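Local coordinates for protein MB2760 (Mycobacterium tuberculosis, PDB 2BNG) that hydrolyses long or bulky lipophilic epoxides, such as 9,10-epoxystearic acid and cholesterol 5,6-oxide, to diols in vitro, its physiological substrates being still unidentified, at residues R65-Q68 / G69-F73. Residues are numbered along the deposited sequence; the frame is centred on the assembly and turned at random.
Sequences RRMQ and GRVGF
An extended second torsion in selenomethionine M67 (chi2 177°) carries SE away from its backbone alongside V71, whose first torsion of 38° sets CG1 between its own N and carbonyl carbon, facing M67. The example illustrates how consecutive beta turns can switch a chain from helix to strand: a type I turn, R65 to Q68, runs into a type II turn, M67 to R70, between helix 57-65 and strand 72-83, outermost in this chain's sheet, in the NTF2-like fold of the limonene-1,2-epoxide hydrolase family. Q68 and G69 occupy the corners of the type II turn, and the positive phi of G69 suits its third position. One carbonyl secures this second turn. M67 O receives R70 N at 2.9 Å, from a donor tilted out of the carbonyl plane, and V71 N at 3.1 Å, in that plane and almost straight (171° at the hydrogen). Beyond these two bonds the side chains of M67 and V71 run side by side, pointing the same way, with M67 CG 3.8 Å from V71 CG1. Outside the turns, R65 forms salt bridges with D34 and D37, while V71 and F73 pack on I97 and L95 of the adjoining strand 86-97. The F73 side chain lies about 7 Å from that of D93, probably the catalytic proton donor. M67 and F73 cross nearly at right angles in a Met-aromatic contact: SE meets the ring at its edge, in plane, 3.8 Å from F73 CZ.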
# COMPACT_ATOMS: atom_id res chain seq x y z
N ARG C 65 29.70 -19.40 30.57
CA ARG C 65 29.44 -20.59 29.78
C ARG C 65 29.09 -21.78 30.67
O ARG C 65 28.20 -22.56 30.35
CB ARG C 65 30.63 -20.92 28.87
CG ARG C 65 30.40 -22.14 27.98
CD ARG C 65 31.67 -22.50 27.18
NE ARG C 65 31.98 -21.46 26.19
CZ ARG C 65 31.53 -21.46 24.93
NH1 ARG C 65 30.74 -22.44 24.49
NH2 ARG C 65 31.86 -20.46 24.11
N ARG C 66 29.79 -21.90 31.80
CA ARG C 66 29.58 -23.06 32.66
C ARG C 66 28.32 -23.00 33.49
O ARG C 66 27.97 -23.96 34.15
CB ARG C 66 30.82 -23.33 33.49
CG ARG C 66 31.84 -23.96 32.64
CD ARG C 66 33.04 -24.31 33.38
NE ARG C 66 34.01 -24.78 32.43
CZ ARG C 66 35.28 -24.91 32.73
NH1 ARG C 66 35.61 -24.61 33.94
NH2 ARG C 66 36.19 -25.32 31.86
N MSE C 67 27.62 -21.88 33.43
CA MSE C 67 26.38 -21.78 34.14
C MSE C 67 25.17 -22.29 33.36
O MSE C 67 24.07 -22.50 33.92
CB MSE C 67 26.17 -20.35 34.59
CG MSE C 67 26.85 -20.09 35.93
SE MSE C 67 26.60 -18.24 36.35
CE MSE C 67 28.37 -17.53 36.05
N GLN C 68 25.38 -22.51 32.08
CA GLN C 68 24.39 -23.06 31.19
C GLN C 68 23.73 -24.32 31.77
O GLN C 68 24.43 -25.25 32.20
CB GLN C 68 25.14 -23.44 29.94
CG GLN C 68 24.41 -23.27 28.73
CD GLN C 68 23.69 -24.45 28.30
OE1 GLN C 68 22.67 -24.34 27.71
NE2 GLN C 68 24.21 -25.60 28.54
N GLY C 69 22.40 -24.35 31.79
CA GLY C 69 21.68 -25.50 32.35
C GLY C 69 21.52 -25.49 33.88
O GLY C 69 20.86 -26.36 34.43
N ARG C 70 22.12 -24.52 34.56
CA ARG C 70 21.96 -24.38 36.02
C ARG C 70 21.28 -23.12 36.42
O ARG C 70 20.46 -23.09 37.32
CB ARG C 70 23.31 -24.36 36.70
CG ARG C 70 23.86 -25.66 36.86
CD ARG C 70 25.11 -25.70 36.22
NE ARG C 70 25.90 -26.86 36.59
CZ ARG C 70 25.77 -28.08 36.06
NH1 ARG C 70 24.84 -28.36 35.15
NH2 ARG C 70 26.59 -29.04 36.45
N VAL C 71 21.70 -22.03 35.80
CA VAL C 71 21.00 -20.78 35.99
C VAL C 71 20.83 -20.09 34.64
O VAL C 71 21.80 -19.87 33.92
CB VAL C 71 21.69 -19.90 37.07
CG1 VAL C 71 23.16 -20.01 36.99
CG2 VAL C 71 21.28 -18.45 36.97
N GLY C 72 19.58 -19.78 34.30
CA GLY C 72 19.28 -19.01 33.10
C GLY C 72 19.23 -17.52 33.42
O GLY C 72 19.00 -17.14 34.58
N PHE C 73 19.44 -16.69 32.41
CA PHE C 73 19.34 -15.25 32.60
C PHE C 73 18.30 -14.66 31.68
O PHE C 73 18.18 -15.08 30.54
CB PHE C 73 20.69 -14.55 32.36
CG PHE C 73 21.89 -15.27 32.96
CD1 PHE C 73 22.01 -15.41 34.33
CD2 PHE C 73 22.90 -15.77 32.14
CE1 PHE C 73 23.11 -16.06 34.88
CE2 PHE C 73 24.01 -16.44 32.68
CZ PHE C 73 24.11 -16.58 34.05